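Long-range contact in thiosulfate sulfurtransferase (PDB 1YT8), which probably transfers sulfur from thiosulfate to cyanide, as a chain built from repeated rhodanese-like domains: residues A[155-169]-A[230-242]. Numbering follows the deposited sequence.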
loop_
_atom_site.group_PDB
_atom_site.type_symbol
_atom_site.label_atom_id
_atom_site.label_comp_id
_atom_site.label_asym_id
_atom_site.label_seq_id
_atom_site.Cartn_x
_atom_site.Cartn_y
_atom_site.Cartn_z
ATOM N N PHE A 155 -9.635 2.180 9.330
ATOM C CA PHE A 155 -10.645 1.750 10.291
ATOM C C PHE A 155 -10.515 0.266 10.655
ATOM O O PHE A 155 -10.731 -0.109 11.808
ATOM C CB PHE A 155 -12.050 2.020 9.747
ATOM C CG PHE A 155 -13.142 1.770 10.750
ATOM C CD1 PHE A 155 -13.250 2.564 11.891
ATOM C CD2 PHE A 155 -14.042 0.724 10.573
ATOM C CE1 PHE A 155 -14.237 2.319 12.842
ATOM C CE2 PHE A 155 -15.032 0.468 11.515
ATOM C CZ PHE A 155 -15.131 1.267 12.656
ATOM N N ASP A 156 -10.165 -0.582 9.689
ATOM C CA ASP A 156 -10.028 -2.010 9.992
ATOM C C ASP A 156 -8.874 -2.294 10.956
ATOM O O ASP A 156 -8.925 -3.250 11.735
ATOM C CB ASP A 156 -9.861 -2.840 8.711
ATOM C CG ASP A 156 -8.620 -2.467 7.922
ATOM O OD1 ASP A 156 -8.643 -1.432 7.225
ATOM O OD2 ASP A 156 -7.622 -3.211 7.997
ATOM N N GLU A 157 -7.830 -1.473 10.906
ATOM C CA GLU A 157 -6.700 -1.658 11.813
ATOM C C GLU A 157 -7.152 -1.275 13.213
ATOM O O GLU A 157 -6.874 -1.977 14.189
ATOM C CB GLU A 157 -5.526 -0.777 11.396
ATOM C CG GLU A 157 -4.811 -1.245 10.144
ATOM C CD GLU A 157 -3.723 -0.281 9.718
ATOM O OE1 GLU A 157 -4.054 0.729 9.062
ATOM O OE2 GLU A 157 -2.544 -0.527 10.052
ATOM N N TYR A 158 -7.849 -0.145 13.299
ATOM C CA TYR A 158 -8.371 0.360 14.564
ATOM C C TYR A 158 -9.299 -0.679 15.193
ATOM O O TYR A 158 -9.303 -0.869 16.410
ATOM C CB TYR A 158 -9.119 1.676 14.309
ATOM C CG TYR A 158 -10.066 2.103 15.408
ATOM C CD1 TYR A 158 -9.605 2.782 16.541
ATOM C CD2 TYR A 158 -11.427 1.814 15.321
ATOM C CE1 TYR A 158 -10.488 3.161 17.561
ATOM C CE2 TYR A 158 -12.312 2.184 16.328
ATOM C CZ TYR A 158 -11.840 2.854 17.442
ATOM O OH TYR A 158 -12.725 3.195 18.442
ATOM N N GLN A 159 -10.088 -1.355 14.367
ATOM C CA GLN A 159 -10.993 -2.369 14.889
ATOM C C GLN A 159 -10.258 -3.618 15.366
ATOM O O GLN A 159 -10.764 -4.354 16.220
ATOM C CB GLN A 159 -12.038 -2.754 13.840
ATOM C CG GLN A 159 -13.085 -1.689 13.608
ATOM C CD GLN A 159 -14.429 -2.291 13.252
ATOM O OE1 GLN A 159 -14.586 -2.916 12.204
ATOM N NE2 GLN A 159 -15.406 -2.117 14.137
ATOM N N THR A 160 -9.065 -3.862 14.836
ATOM C CA THR A 160 -8.309 -5.036 15.258
ATOM C C THR A 160 -7.841 -4.865 16.707
ATOM O O THR A 160 -7.978 -5.774 17.528
ATOM C CB THR A 160 -7.119 -5.289 14.321
ATOM O OG1 THR A 160 -7.617 -5.539 13.001
ATOM C CG2 THR A 160 -6.318 -6.500 14.781
HETATM N N MSE A 161 -7.284 -3.700 17.016
HETATM C CA MSE A 161 -6.858 -3.395 18.378
HETATM C C MSE A 161 -6.733 -1.886 18.475
HETATM O O MSE A 161 -6.355 -1.226 17.505
HETATM C CB MSE A 161 -5.523 -4.074 18.728
HETATM C CG MSE A 161 -4.291 -3.436 18.122
HETATM SE SE MSE A 161 -4.095 -3.840 16.242
HETATM C CE MSE A 161 -2.136 -3.793 16.153
ATOM N N SER A 162 -7.069 -1.336 19.634
ATOM C CA SER A 162 -7.011 0.106 19.814
ATOM C C SER A 162 -6.716 0.531 21.245
ATOM O O SER A 162 -6.851 -0.255 22.189
ATOM C CB SER A 162 -8.331 0.735 19.357
ATOM O OG SER A 162 -9.432 0.090 19.976
ATOM N N ILE A 163 -6.307 1.786 21.393
ATOM C CA ILE A 163 -5.995 2.356 22.701
ATOM C C ILE A 163 -7.345 2.674 23.359
ATOM O O ILE A 163 -8.258 3.165 22.699
ATOM C CB ILE A 163 -5.165 3.664 22.543
ATOM C CG1 ILE A 163 -3.922 3.399 21.684
ATOM C CG2 ILE A 163 -4.780 4.218 23.916
ATOM C CD1 ILE A 163 -2.983 2.319 22.237
ATOM N N PRO A 164 -7.492 2.385 24.664
ATOM C CA PRO A 164 -8.749 2.648 25.378
ATOM C C PRO A 164 -9.357 4.016 25.107
ATOM O O PRO A 164 -8.698 5.042 25.283
ATOM C CB PRO A 164 -8.353 2.476 26.842
ATOM C CG PRO A 164 -7.347 1.384 26.768
ATOM C CD PRO A 164 -6.496 1.792 25.572
ATOM N N GLY A 165 -10.619 4.018 24.685
ATOM C CA GLY A 165 -11.313 5.263 24.403
ATOM C C GLY A 165 -10.951 5.899 23.073
ATOM O O GLY A 165 -11.512 6.925 22.707
ATOM N N GLY A 166 -10.021 5.286 22.348
ATOM C CA GLY A 166 -9.597 5.826 21.066
ATOM C C GLY A 166 -10.712 5.990 20.050
ATOM O O GLY A 166 -11.684 5.231 20.038
ATOM N N ILE A 167 -10.554 6.988 19.185
ATOM C CA ILE A 167 -11.527 7.301 18.138
ATOM C C ILE A 167 -10.835 7.205 16.783
ATOM O O ILE A 167 -9.768 7.777 16.591
ATOM C CB ILE A 167 -12.064 8.740 18.311
ATOM C CG1 ILE A 167 -12.690 8.889 19.700
ATOM C CG2 ILE A 167 -13.074 9.063 17.200
ATOM C CD1 ILE A 167 -12.936 10.326 20.123
ATOM N N SER A 168 -11.439 6.484 15.846
ATOM C CA SER A 168 -10.851 6.337 14.522
ATOM C C SER A 168 -10.927 7.621 13.697
ATOM O O SER A 168 -12.014 8.128 13.410
ATOM C CB SER A 168 -11.542 5.204 13.762
ATOM O OG SER A 168 -11.090 5.149 12.419
ATOM N N VAL A 169 -9.764 8.149 13.329
ATOM C CA VAL A 169 -9.680 9.356 12.513
ATOM C C VAL A 169 -8.469 9.196 11.594
ATOM O O VAL A 169 -7.381 9.707 11.887
ATOM C CB VAL A 169 -9.495 10.636 13.371
ATOM C CG1 VAL A 169 -9.614 11.876 12.483
ATOM C CG2 VAL A 169 -10.525 10.682 14.489
ATOM N N GLN A 230 0.124 -2.505 29.239
ATOM C CA GLN A 230 -1.209 -1.937 29.351
ATOM C C GLN A 230 -2.205 -2.693 28.474
ATOM O O GLN A 230 -1.809 -3.500 27.639
ATOM C CB GLN A 230 -1.140 -0.448 29.024
ATOM C CG GLN A 230 -0.353 0.275 30.109
ATOM C CD GLN A 230 0.131 1.646 29.716
ATOM O OE1 GLN A 230 -0.281 2.208 28.697
ATOM N NE2 GLN A 230 1.013 2.203 30.537
ATOM N N GLN A 231 -3.491 -2.435 28.675
ATOM C CA GLN A 231 -4.542 -3.155 27.958
ATOM C C GLN A 231 -5.139 -2.481 26.727
ATOM O O GLN A 231 -5.555 -1.330 26.770
ATOM C CB GLN A 231 -5.663 -3.495 28.948
ATOM C CG GLN A 231 -6.806 -4.334 28.384
ATOM C CD GLN A 231 -6.374 -5.741 28.014
ATOM O OE1 GLN A 231 -5.693 -6.417 28.789
ATOM N NE2 GLN A 231 -6.779 -6.195 26.830
ATOM N N LEU A 232 -5.192 -3.232 25.633
ATOM C CA LEU A 232 -5.762 -2.746 24.385
ATOM C C LEU A 232 -7.226 -3.158 24.315
ATOM O O LEU A 232 -7.641 -4.111 24.974
ATOM C CB LEU A 232 -5.020 -3.354 23.189
ATOM C CG LEU A 232 -3.578 -2.899 22.957
ATOM C CD1 LEU A 232 -2.919 -3.782 21.900
ATOM C CD2 LEU A 232 -3.574 -1.436 22.522
ATOM N N GLU A 233 -8.009 -2.428 23.530
ATOM C CA GLU A 233 -9.410 -2.763 23.346
ATOM C C GLU A 233 -9.491 -3.377 21.952
ATOM O O GLU A 233 -8.538 -3.281 21.177
ATOM C CB GLU A 233 -10.288 -1.515 23.450
ATOM C CG GLU A 233 -10.207 -0.843 24.811
ATOM C CD GLU A 233 -11.283 0.207 25.023
ATOM O OE1 GLU A 233 -11.516 1.033 24.114
ATOM O OE2 GLU A 233 -11.888 0.212 26.114
ATOM N N HIS A 234 -10.614 -4.010 21.628
ATOM C CA HIS A 234 -10.748 -4.650 20.325
ATOM C C HIS A 234 -12.172 -4.525 19.808
ATOM O O HIS A 234 -13.115 -4.470 20.595
ATOM C CB HIS A 234 -10.380 -6.137 20.442
ATOM C CG HIS A 234 -9.051 -6.380 21.088
ATOM N ND1 HIS A 234 -7.860 -6.280 20.402
ATOM C CD2 HIS A 234 -8.724 -6.697 22.365
ATOM C CE1 HIS A 234 -6.857 -6.525 21.227
ATOM N NE2 HIS A 234 -7.354 -6.780 22.424
ATOM N N GLY A 235 -12.319 -4.482 18.485
ATOM C CA GLY A 235 -13.636 -4.390 17.879
ATOM C C GLY A 235 -14.370 -3.091 18.152
ATOM O O GLY A 235 -15.596 -3.021 18.022
ATOM N N GLN A 236 -13.629 -2.056 18.527
ATOM C CA GLN A 236 -14.240 -0.768 18.811
ATOM C C GLN A 236 -14.793 -0.125 17.544
ATOM O O GLN A 236 -14.396 -0.483 16.429
ATOM C CB GLN A 236 -13.232 0.152 19.493
ATOM C CG GLN A 236 -12.766 -0.377 20.844
ATOM C CD GLN A 236 -13.922 -0.765 21.750
ATOM O OE1 GLN A 236 -14.133 -1.947 22.039
ATOM N NE2 GLN A 236 -14.677 0.226 22.201
ATOM N N THR A 237 -15.700 0.834 17.724
ATOM C CA THR A 237 -16.350 1.495 16.600
ATOM C C THR A 237 -16.450 3.022 16.707
ATOM O O THR A 237 -17.180 3.645 15.938
ATOM C CB THR A 237 -17.781 0.931 16.406
ATOM O OG1 THR A 237 -18.556 1.193 17.582
ATOM C CG2 THR A 237 -17.742 -0.578 16.183
ATOM N N ARG A 238 -15.738 3.626 17.656
ATOM C CA ARG A 238 -15.783 5.082 17.795
ATOM C C ARG A 238 -15.152 5.683 16.550
ATOM O O ARG A 238 -14.065 5.278 16.134
ATOM C CB ARG A 238 -15.013 5.532 19.036
ATOM C CG ARG A 238 -15.363 4.745 20.283
ATOM C CD ARG A 238 -14.806 5.411 21.531
ATOM N NE ARG A 238 -14.813 4.492 22.663
ATOM C CZ ARG A 238 -13.891 3.555 22.868
ATOM N NH1 ARG A 238 -12.879 3.419 22.020
ATOM N NH2 ARG A 238 -13.987 2.747 23.916
ATOM N N ARG A 239 -15.830 6.654 15.955
ATOM C CA ARG A 239 -15.327 7.266 14.739
ATOM C C ARG A 239 -15.738 8.727 14.598
ATOM O O ARG A 239 -16.681 9.186 15.244
ATOM C CB ARG A 239 -15.816 6.443 13.535
ATOM C CG ARG A 239 -15.662 7.122 12.189
ATOM C CD ARG A 239 -15.269 6.143 11.086
ATOM N NE ARG A 239 -16.141 4.976 10.995
ATOM C CZ ARG A 239 -16.086 4.086 10.006
ATOM N NH1 ARG A 239 -15.201 4.235 9.025
ATOM N NH2 ARG A 239 -16.908 3.044 9.997
ATOM N N PHE A 240 -15.007 9.457 13.761
ATOM C CA PHE A 240 -15.300 10.859 13.511
ATOM C C PHE A 240 -16.679 10.956 12.868
ATOM O O PHE A 240 -17.213 9.966 12.361
ATOM C CB PHE A 240 -14.246 11.454 12.569
ATOM C CG PHE A 240 -14.247 10.844 11.192
ATOM C CD1 PHE A 240 -15.154 11.272 10.224
ATOM C CD2 PHE A 240 -13.359 9.820 10.872
ATOM C CE1 PHE A 240 -15.177 10.687 8.957
ATOM C CE2 PHE A 240 -13.372 9.227 9.610
ATOM C CZ PHE A 240 -14.282 9.660 8.650
ATOM N N GLY A 241 -17.246 12.155 12.879
ATOM C CA GLY A 241 -18.551 12.346 12.281
ATOM C C GLY A 241 -18.523 13.452 11.247
ATOM O O GLY A 241 -17.461 13.999 10.933
ATOM N N ALA A 242 -19.694 13.770 10.708
ATOM C CA ALA A 242 -19.819 14.833 9.723
ATOM C C ALA A 242 -19.518 16.136 10.451
ATOM O O ALA A 242 -19.768 16.255 11.653
ATOM C CB ALA A 242 -21.233 14.856 9.157
HETATM O O HOH W 1 -10.691 -1.943 18.579
HETATM O O HOH W 2 -10.393 1.700 21.873
#
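Leu232 sets CD2 against Ile163 CD1, and its other methyl, CD1, beside CG of selenomethionine Met161. Glu233 pairs with Ser162 as a single antiparallel bridge, N to Ser162 O at 2.8 Å and O from Ser162 N. Its side chain passes Pro164, and OE1 takes Gly165 N (3.2 Å) from above the carboxylate plane. OE1 also accepts Arg238 NH2 on its syn lone pair, a salt bridge. His234 ND1 donates in its ring plane to a lone pair of Thr160 O (2.9 Å). Gly235 N donates to Gln159 O (2.8 Å). Gln159 NE2 returns a bond to Gln236 O at 3.0 Å. The straight Arg238 chain carries its guanidinium over the turn, one face on Gly165 CA. NH1 reaches Gly166 O (2.9 Å) in the carbonyl plane, and Tyr158 OH also donates to this oxygen. A water links NH1, Glu233 OE1, Ser162 OG and Ile163 O. Two bends in Arg239 bring its guanidinium back flat over Phe155, planes 6° apart, in a cation-pi stack; Gln159 CG covers the opposite face. Arg238 O and Phe240 N bond Ser168 N and O, on the edge strand 167-168. The loop 230-242 thus runs along the helix, type II turn (Ile163 to Gly166) and edge strand of a rhodanese-like alpha/beta domain.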